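Local atomic coordinates of CaaX farnesyltransferase beta subunit Ram1 (Aspergillus fumigatus, PDB entry 4L9P), a protein that probably serves as the zinc-containing, peptide-binding subunit of the heterodimeric enzyme that transfers a farnesyl group to the cysteine of C-terminal CaaX sequences. Residues H261-P271 with G280-L288; V455-F465 with A505-E513. All coordinates share one frame; numbering follows the deposited sequence. Where two conformers were deposited one is given.

Overall arrangement
Both contacts gather where helix 251-263 ends, but they are built by different chemistry. Each is partly buried, their centres are about 15 Å apart, and both lie away from the zinc and isoprenoid sites of the alpha-alpha toroid. Interaction 1 joins two pieces of the connection between helices 251-263 and 288-293, through backbone bonds and an enclosed phenylalanine ring. Interaction 2 sets a loop against the distant helix 502-513, with a buried arginine and a partly exposed glutamate at its centre. The two meet directly at the end of helix 251-263, where polar side chains of interaction 2 reach residues of segment 261-271.

Interaction 1 (H261-P271 with G280-L288); sequences HALLDLPLALP and GLETFTDGL
Phe284 and Leu268 are joined through the backbone: Phe284 N donates to Leu268 O at 2.9 Å. On the other side of Ala269, Leu270 N donates to Glu282 O, also at 2.9 Å. Together these bonds frame a single beta bridge between Ala269 and Thr283, in which the two chains run antiparallel without extending into a sheet. The carboxylate of Asp286 holds the Glu282-Thr283 backbone. Its OD2 accepts from Glu282 N on the anti lone pair at 2.8 Å, and from Thr283 N, which approaches from above the carboxylate plane. Thr283 OG1 in turn accepts from Thr285 N, an ST turn that reinforces the type I turn from Thr283 to Asp286. Lys235 NZ donates to the carbonyls of both Phe284 and Asp286, and Arg277 NH2 to that of Leu270.

The Phe284 ring lies between two unlike neighbours. Leu270 CD2 sits over the centre of one face, 3.8 Å from the centroid, while His261 CD2 meets the opposite face nearer the rim, the two rings inclined at 56°. His261 has CG anti to its backbone N (chi1 -173°), which carries the imidazole toward the loop. There NE2 donates to Pro267 O at 2.8 Å, arriving well above the carbonyl plane. Leu268 CG packs against Thr283 CB.

A Schellman motif at Asp265 ends helix 251-263 and starts the chain toward this bridge. Helix 224-234 packs alongside: Trp228 meets the Phe284 ring and donates NE1 to Ala269 O, and Leu231 packs on Phe284, while the second segment leads through Gly287, the N-cap, into helix 288-293.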
loop_
_atom_site.group_PDB
_atom_site.type_symbol
_atom_site.label_atom_id
_atom_site.label_comp_id
_atom_site.label_asym_id
_atom_site.label_seq_id
_atom_site.Cartn_x
_atom_site.Cartn_y
_atom_site.Cartn_z
ATOM N N HIS B 261 7.846 -6.829 15.248
ATOM C CA HIS B 261 9.170 -7.196 15.781
ATOM C C HIS B 261 9.767 -6.025 16.553
ATOM O O HIS B 261 10.302 -6.208 17.669
ATOM C CB HIS B 261 10.023 -7.605 14.584
ATOM C CG HIS B 261 11.356 -8.175 14.948
ATOM N ND1 HIS B 261 12.387 -7.410 15.466
ATOM C CD2 HIS B 261 11.798 -9.463 14.917
ATOM C CE1 HIS B 261 13.426 -8.215 15.710
ATOM N NE2 HIS B 261 13.090 -9.465 15.389
ATOM N N ALA B 262 9.727 -4.830 15.967
ATOM C CA ALA B 262 10.329 -3.651 16.593
ATOM C C ALA B 262 9.587 -3.238 17.859
ATOM O O ALA B 262 10.209 -2.973 18.896
ATOM C CB ALA B 262 10.314 -2.455 15.630
ATOM N N LEU B 263 8.251 -3.150 17.798
ATOM C CA LEU B 263 7.559 -2.631 18.978
ATOM C C LEU B 263 7.629 -3.607 20.180
ATOM O O LEU B 263 7.515 -3.161 21.310
ATOM C CB LEU B 263 6.085 -2.325 18.661
ATOM C CG LEU B 263 5.941 -1.140 17.726
ATOM C CD1 LEU B 263 4.418 -0.988 17.341
ATOM C CD2 LEU B 263 6.411 0.165 18.364
ATOM N N LEU B 264 7.779 -4.916 19.945
ATOM C CA LEU B 264 7.874 -5.916 21.012
ATOM C C LEU B 264 9.351 -6.213 21.380
ATOM O O LEU B 264 9.607 -7.085 22.212
ATOM C CB LEU B 264 7.190 -7.214 20.579
ATOM C CG LEU B 264 5.672 -7.067 20.281
ATOM C CD1 LEU B 264 5.174 -8.487 19.965
ATOM C CD2 LEU B 264 4.834 -6.359 21.344
ATOM N N ASP B 265 10.300 -5.485 20.782
ATOM C CA ASP B 265 11.745 -5.696 20.967
ATOM C C ASP B 265 12.074 -7.206 20.864
ATOM O O ASP B 265 12.702 -7.794 21.768
ATOM C CB ASP B 265 12.205 -5.139 22.317
ATOM C CG ASP B 265 13.732 -5.193 22.475
ATOM O OD1 ASP B 265 14.410 -5.043 21.411
ATOM O OD2 ASP B 265 14.246 -5.451 23.626
ATOM N N LEU B 266 11.650 -7.841 19.784
ATOM C CA LEU B 266 11.987 -9.245 19.641
ATOM C C LEU B 266 13.444 -9.404 19.252
ATOM O O LEU B 266 14.066 -8.494 18.702
ATOM C CB LEU B 266 11.147 -9.892 18.527
ATOM C CG LEU B 266 9.626 -9.801 18.779
ATOM C CD1 LEU B 266 8.850 -10.524 17.668
ATOM C CD2 LEU B 266 9.219 -10.340 20.182
ATOM N N PRO B 267 14.028 -10.578 19.528
ATOM C CA PRO B 267 15.412 -10.752 19.091
ATOM C C PRO B 267 15.565 -10.660 17.584
ATOM O O PRO B 267 14.720 -11.156 16.832
ATOM C CB PRO B 267 15.739 -12.201 19.560
ATOM C CG PRO B 267 14.809 -12.468 20.674
ATOM C CD PRO B 267 13.502 -11.743 20.262
ATOM N N LEU B 268 16.625 -10.012 17.139
ATOM C CA LEU B 268 16.964 -9.910 15.727
ATOM C C LEU B 268 17.274 -11.257 15.077
ATOM O O LEU B 268 16.922 -11.472 13.894
ATOM C CB LEU B 268 18.154 -8.957 15.606
ATOM C CG LEU B 268 18.760 -8.788 14.249
ATOM C CD1 LEU B 268 17.743 -8.194 13.313
ATOM C CD2 LEU B 268 20.017 -7.831 14.356
ATOM N N ALA B 269 17.917 -12.165 15.826
ATOM C CA ALA B 269 18.205 -13.449 15.249
ATOM C C ALA B 269 16.943 -14.244 14.969
ATOM O O ALA B 269 15.963 -14.192 15.720
ATOM C CB ALA B 269 19.022 -14.295 16.234
ATOM N N LEU B 270 16.938 -14.982 13.877
ATOM C CA LEU B 270 15.850 -15.939 13.654
ATOM C C LEU B 270 15.860 -17.022 14.718
ATOM O O LEU B 270 16.921 -17.404 15.225
ATOM C CB LEU B 270 16.007 -16.595 12.288
ATOM C CG LEU B 270 15.806 -15.659 11.067
ATOM C CD1 LEU B 270 16.311 -16.355 9.758
ATOM C CD2 LEU B 270 14.341 -15.206 10.934
ATOM N N PRO B 271 14.688 -17.556 15.043
ATOM C CA PRO B 271 14.665 -18.740 15.941
ATOM C C PRO B 271 15.616 -19.806 15.393
ATOM O O PRO B 271 15.794 -19.957 14.156
ATOM C CB PRO B 271 13.217 -19.222 15.841
ATOM C CG PRO B 271 12.446 -17.961 15.503
ATOM C CD PRO B 271 13.325 -17.142 14.624
ATOM N N GLY B 280 20.606 -19.942 4.413
ATOM C CA GLY B 280 21.709 -19.085 4.799
ATOM C C GLY B 280 21.351 -17.771 5.487
ATOM O O GLY B 280 22.229 -16.971 5.802
ATOM N N LEU B 281 20.079 -17.549 5.767
ATOM C CA LEU B 281 19.687 -16.320 6.472
ATOM C C LEU B 281 19.827 -16.521 7.997
ATOM O O LEU B 281 19.611 -17.631 8.522
ATOM C CB LEU B 281 18.238 -15.993 6.130
ATOM C CG LEU B 281 18.026 -15.809 4.622
ATOM C CD1 LEU B 281 16.589 -15.443 4.396
ATOM C CD2 LEU B 281 18.897 -14.711 4.029
ATOM N N GLU B 282 20.235 -15.489 8.718
ATOM C CA GLU B 282 20.452 -15.616 10.165
ATOM C C GLU B 282 19.534 -14.730 10.981
ATOM O O GLU B 282 19.253 -15.081 12.131
ATOM C CB GLU B 282 21.909 -15.240 10.517
ATOM C CG GLU B 282 22.948 -16.205 9.987
ATOM C CD GLU B 282 24.331 -15.746 10.360
ATOM O OE1 GLU B 282 24.855 -14.872 9.634
ATOM O OE2 GLU B 282 24.874 -16.211 11.406
ATOM N N THR B 283 19.068 -13.588 10.422
ATOM C CA THR B 283 18.282 -12.660 11.205
ATOM C C THR B 283 17.047 -12.273 10.417
ATOM O O THR B 283 16.918 -12.566 9.214
ATOM C CB THR B 283 19.047 -11.356 11.462
ATOM O OG1 THR B 283 19.171 -10.639 10.226
ATOM C CG2 THR B 283 20.487 -11.596 12.085
ATOM N N PHE B 284 16.147 -11.629 11.137
ATOM C CA PHE B 284 14.876 -11.202 10.494
ATOM C C PHE B 284 15.108 -10.215 9.368
ATOM O O PHE B 284 14.266 -10.126 8.443
ATOM C CB PHE B 284 13.953 -10.578 11.536
ATOM C CG PHE B 284 13.184 -11.610 12.324
ATOM C CD1 PHE B 284 13.732 -12.231 13.450
ATOM C CD2 PHE B 284 11.931 -12.035 11.894
ATOM C CE1 PHE B 284 13.004 -13.217 14.163
ATOM C CE2 PHE B 284 11.218 -12.983 12.614
ATOM C CZ PHE B 284 11.745 -13.595 13.729
ATOM N N THR B 285 16.221 -9.478 9.412
ATOM C CA THR B 285 16.452 -8.411 8.411
ATOM C C THR B 285 17.375 -8.864 7.278
ATOM O O THR B 285 17.565 -8.153 6.308
ATOM C CB THR B 285 16.978 -7.130 9.089
ATOM O OG1 THR B 285 18.220 -7.452 9.754
ATOM C CG2 THR B 285 15.943 -6.564 10.081
ATOM N N ASP B 286 17.952 -10.057 7.395
ATOM C CA ASP B 286 18.854 -10.565 6.341
ATOM C C ASP B 286 18.113 -10.716 5.039
ATOM O O ASP B 286 17.077 -11.371 4.987
ATOM C CB ASP B 286 19.400 -11.906 6.779
ATOM C CG ASP B 286 20.662 -11.812 7.584
ATOM O OD1 ASP B 286 21.284 -10.746 7.620
ATOM O OD2 ASP B 286 21.042 -12.872 8.152
ATOM N N GLY B 287 18.609 -10.076 3.979
ATOM C CA GLY B 287 18.034 -10.184 2.644
ATOM C C GLY B 287 16.819 -9.282 2.496
ATOM O O GLY B 287 16.247 -9.200 1.389
ATOM N N LEU B 288 16.407 -8.591 3.556
ATOM C CA LEU B 288 15.145 -7.809 3.516
ATOM C C LEU B 288 15.211 -6.501 2.695
ATOM O O LEU B 288 14.408 -6.308 1.805
ATOM C CB LEU B 288 14.668 -7.503 4.940
ATOM C CG LEU B 288 13.371 -6.671 5.036
ATOM C CD1 LEU B 288 12.200 -7.335 4.259
ATOM C CD2 LEU B 288 13.042 -6.527 6.508
#

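Interaction 2 (V455-F465 with A505-E513); sequences VSSKDDFSSAF and AEDIRVWFE
The ring of Phe465 carries the aliphatic part of Arg509 on one face, with CG of the arginine 3.7 Å from the ring centroid in a CH-pi contact. A bend at chi2 (65°) turns the remainder of Arg509 along the ring, so that its guanidinium has Phe465 over one face, the two planes 33° apart. At the guanidinium edge lie Glu513 OE2, in plane, Lys458 CB and Asp460 OD2, the last 4.0 Å from Arg509 NH2 and too far for a salt bridge. The ring of Phe461 stands almost perpendicular to the group, its CD2 3.4 Å from Arg509 NH1.

Glu513, one helical turn after Arg509, meets the loop with both oxygens. OE2 accepts from Ser456 OG at 2.6 Å on its syn lone pair, and from Arg509 NE at 2.7 Å on the anti side in a salt bridge within the helix. OE1 takes the almost straight bond from Ser457 N at 3.1 Å; a water that donates to OE1 also bonds Ser457 OG. A chi1 of 175° swings Ser456 OG away from its own amide, where it gives to the carboxylate and accepts from Lys458 N, an ST turn. Toward the N-terminal end of the helical segment, Val455 CG1 lies 3.5 Å from Glu506 CD.

Lys458 extends past Glu513 to a salt bridge with Asp265, and Arg509 NH1 probably bonds the carbonyl of Ala262. Gripped by two loop donors, a water and an arginine, the Glu513 carboxylate is probably held in its charged form; with Phe465 over one face and that carboxylate at its edge, the guanidinium has little freedom to rotate.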
loop_
_atom_site.group_PDB
_atom_site.type_symbol
_atom_site.label_atom_id
_atom_site.label_comp_id
_atom_site.label_asym_id
_atom_site.label_seq_id
_atom_site.Cartn_x
_atom_site.Cartn_y
_atom_site.Cartn_z
ATOM N N VAL B 455 14.605 7.104 21.667
ATOM C CA VAL B 455 14.099 6.535 22.918
ATOM C C VAL B 455 14.552 5.094 23.113
ATOM O O VAL B 455 14.480 4.574 24.222
ATOM C CB VAL B 455 12.558 6.620 23.105
ATOM C CG1 VAL B 455 12.062 8.051 23.006
ATOM C CG2 VAL B 455 11.844 5.752 22.135
ATOM N N SER B 456 15.035 4.445 22.054
ATOM C CA SER B 456 15.555 3.088 22.214
ATOM C C SER B 456 16.949 3.101 22.789
ATOM O O SER B 456 17.773 3.978 22.444
ATOM C CB SER B 456 15.579 2.324 20.883
ATOM O OG SER B 456 16.195 1.030 21.033
ATOM N N SER B 457 17.199 2.129 23.667
ATOM C CA SER B 457 18.517 1.913 24.234
ATOM C C SER B 457 19.418 1.086 23.317
ATOM O O SER B 457 20.633 1.026 23.529
ATOM C CB SER B 457 18.390 1.250 25.602
ATOM O OG SER B 457 17.721 2.127 26.491
ATOM N N LYS B 458 18.838 0.471 22.287
ATOM C CA LYS B 458 19.566 -0.460 21.417
ATOM C C LYS B 458 19.788 0.106 20.010
ATOM O O LYS B 458 19.102 1.062 19.587
ATOM C CB LYS B 458 18.783 -1.798 21.322
ATOM C CG LYS B 458 18.421 -2.358 22.689
ATOM C CD LYS B 458 17.561 -3.604 22.597
ATOM C CE LYS B 458 17.351 -4.219 23.997
ATOM N NZ LYS B 458 16.872 -5.639 23.977
ATOM N N ASP B 459 20.679 -0.527 19.238
ATOM C CA ASP B 459 21.028 0.024 17.918
ATOM C C ASP B 459 20.054 -0.293 16.757
ATOM O O ASP B 459 19.882 0.524 15.885
ATOM C CB ASP B 459 22.423 -0.433 17.453
ATOM C CG ASP B 459 23.540 0.147 18.281
ATOM O OD1 ASP B 459 23.294 1.058 19.107
ATOM O OD2 ASP B 459 24.693 -0.338 17.981
ATOM N N ASP B 460 19.482 -1.500 16.709
ATOM C CA ASP B 460 18.802 -2.027 15.490
ATOM C C ASP B 460 17.815 -1.105 14.712
ATOM O O ASP B 460 17.865 -0.928 13.452
ATOM C CB ASP B 460 17.978 -3.259 15.917
ATOM C CG ASP B 460 18.582 -3.926 17.042
ATOM O OD1 ASP B 460 19.543 -4.681 16.634
ATOM O OD2 ASP B 460 18.136 -3.609 18.241
ATOM N N PHE B 461 16.882 -0.599 15.508
ATOM C CA PHE B 461 15.781 0.215 15.094
ATOM C C PHE B 461 15.998 1.591 15.710
ATOM O O PHE B 461 15.027 2.296 15.937
ATOM C CB PHE B 461 14.493 -0.390 15.673
ATOM C CG PHE B 461 14.198 -1.792 15.185
ATOM C CD1 PHE B 461 13.675 -2.015 13.905
ATOM C CD2 PHE B 461 14.367 -2.858 16.004
ATOM C CE1 PHE B 461 13.387 -3.336 13.426
ATOM C CE2 PHE B 461 14.123 -4.202 15.539
ATOM C CZ PHE B 461 13.565 -4.443 14.282
ATOM N N SER B 462 17.244 2.016 15.955
ATOM C CA SER B 462 17.412 3.251 16.724
ATOM C C SER B 462 16.810 4.468 16.022
ATOM O O SER B 462 16.136 5.293 16.666
ATOM C CB SER B 462 18.896 3.462 17.090
ATOM O OG SER B 462 19.090 4.624 17.847
ATOM N N SER B 463 17.006 4.559 14.710
ATOM C CA SER B 463 16.480 5.699 13.988
ATOM C C SER B 463 14.950 5.727 14.045
ATOM O O SER B 463 14.326 6.785 14.183
ATOM C CB SER B 463 16.989 5.627 12.546
ATOM O OG SER B 463 16.460 6.695 11.777
ATOM N N ALA B 464 14.332 4.556 13.963
ATOM C CA ALA B 464 12.856 4.494 13.987
ATOM C C ALA B 464 12.286 5.065 15.254
ATOM O O ALA B 464 11.165 5.543 15.251
ATOM C CB ALA B 464 12.363 3.037 13.849
ATOM N N PHE B 465 13.063 4.998 16.337
ATOM C CA PHE B 465 12.623 5.553 17.629
ATOM C C PHE B 465 13.175 6.952 17.895
ATOM O O PHE B 465 13.142 7.427 19.055
ATOM C CB PHE B 465 12.873 4.561 18.777
ATOM C CG PHE B 465 12.007 3.311 18.655
ATOM C CD1 PHE B 465 10.650 3.375 18.988
ATOM C CD2 PHE B 465 12.511 2.112 18.149
ATOM C CE1 PHE B 465 9.809 2.264 18.823
ATOM C CE2 PHE B 465 11.642 0.982 17.977
ATOM C CZ PHE B 465 10.322 1.078 18.321
ATOM N N ALA B 505 4.098 4.470 20.825
ATOM C CA ALA B 505 5.142 3.591 20.230
ATOM C C ALA B 505 6.345 3.544 21.162
ATOM O O ALA B 505 6.965 2.463 21.373
ATOM C CB ALA B 505 5.599 4.117 18.847
ATOM N N GLU B 506 6.692 4.699 21.728
ATOM C CA GLU B 506 7.817 4.765 22.642
ATOM C C GLU B 506 7.556 3.907 23.873
ATOM O O GLU B 506 8.428 3.131 24.301
ATOM C CB GLU B 506 8.086 6.251 23.107
ATOM C CG GLU B 506 8.984 6.356 24.391
ATOM C CD GLU B 506 9.154 7.788 25.019
ATOM O OE1 GLU B 506 8.634 8.806 24.542
ATOM O OE2 GLU B 506 9.855 7.877 26.044
ATOM N N ASP B 507 6.380 4.070 24.477
ATOM C CA ASP B 507 6.117 3.417 25.747
ATOM C C ASP B 507 6.141 1.892 25.606
ATOM O O ASP B 507 6.676 1.180 26.477
ATOM C CB ASP B 507 4.758 3.815 26.309
ATOM C CG ASP B 507 4.746 5.199 26.952
ATOM O OD1 ASP B 507 5.830 5.797 27.149
ATOM O OD2 ASP B 507 3.614 5.660 27.214
ATOM N N ILE B 508 5.559 1.349 24.526
ATOM C CA ILE B 508 5.560 -0.084 24.390
ATOM C C ILE B 508 6.961 -0.611 24.119
ATOM O O ILE B 508 7.355 -1.616 24.713
ATOM C CB ILE B 508 4.521 -0.553 23.348
ATOM C CG1 ILE B 508 4.310 -2.087 23.474
ATOM C CG2 ILE B 508 4.938 -0.147 21.913
ATOM C CD1 ILE B 508 3.098 -2.602 22.624
ATOM N N ARG B 509 7.703 0.052 23.250
ATOM C CA ARG B 509 9.075 -0.402 22.943
ATOM C C ARG B 509 9.943 -0.380 24.212
ATOM O O ARG B 509 10.682 -1.340 24.479
ATOM C CB ARG B 509 9.708 0.528 21.881
ATOM C CG ARG B 509 11.203 0.321 21.655
ATOM C CD ARG B 509 11.552 -1.051 21.063
ATOM N NE ARG B 509 12.987 -1.131 20.919
ATOM C CZ ARG B 509 13.646 -1.881 20.042
ATOM N NH1 ARG B 509 13.000 -2.649 19.160
ATOM N NH2 ARG B 509 14.999 -1.838 20.042
ATOM N N VAL B 510 9.850 0.708 24.984
ATOM C CA VAL B 510 10.705 0.827 26.151
ATOM C C VAL B 510 10.303 -0.195 27.199
ATOM O O VAL B 510 11.182 -0.804 27.843
ATOM C CB VAL B 510 10.636 2.258 26.712
ATOM C CG1 VAL B 510 11.320 2.325 28.125
ATOM C CG2 VAL B 510 11.319 3.232 25.754
ATOM N N TRP B 511 9.007 -0.442 27.352
ATOM C CA TRP B 511 8.570 -1.471 28.303
ATOM C C TRP B 511 9.157 -2.827 27.936
ATOM O O TRP B 511 9.698 -3.559 28.800
ATOM C CB TRP B 511 7.032 -1.564 28.400
ATOM C CG TRP B 511 6.549 -2.473 29.544
ATOM C CD1 TRP B 511 6.385 -2.102 30.881
ATOM C CD2 TRP B 511 6.195 -3.870 29.483
ATOM N NE1 TRP B 511 5.930 -3.168 31.613
ATOM C CE2 TRP B 511 5.835 -4.271 30.796
ATOM C CE3 TRP B 511 6.161 -4.814 28.463
ATOM C CZ2 TRP B 511 5.415 -5.575 31.091
ATOM C CZ3 TRP B 511 5.755 -6.116 28.761
ATOM C CH2 TRP B 511 5.392 -6.480 30.055
ATOM N N PHE B 512 9.061 -3.165 26.653
ATOM C CA PHE B 512 9.586 -4.460 26.245
ATOM C C PHE B 512 11.096 -4.550 26.318
ATOM O O PHE B 512 11.624 -5.612 26.690
ATOM C CB PHE B 512 9.058 -4.863 24.858
ATOM C CG PHE B 512 7.675 -5.448 24.913
ATOM C CD1 PHE B 512 7.475 -6.693 25.449
ATOM C CD2 PHE B 512 6.582 -4.737 24.486
ATOM C CE1 PHE B 512 6.187 -7.233 25.556
ATOM C CE2 PHE B 512 5.291 -5.271 24.614
ATOM C CZ PHE B 512 5.109 -6.536 25.116
ATOM N N GLU B 513 11.796 -3.457 25.999
ATOM C CA GLU B 513 13.252 -3.426 26.160
ATOM C C GLU B 513 13.699 -3.756 27.572
ATOM O O GLU B 513 14.815 -4.275 27.787
ATOM C CB GLU B 513 13.820 -2.056 25.782
ATOM C CG GLU B 513 13.962 -1.894 24.309
ATOM C CD GLU B 513 14.638 -0.556 23.952
ATOM O OE1 GLU B 513 15.054 0.239 24.843
ATOM O OE2 GLU B 513 14.833 -0.314 22.768
HETATM O O HOH W 1 15.523 1.210 27.564
#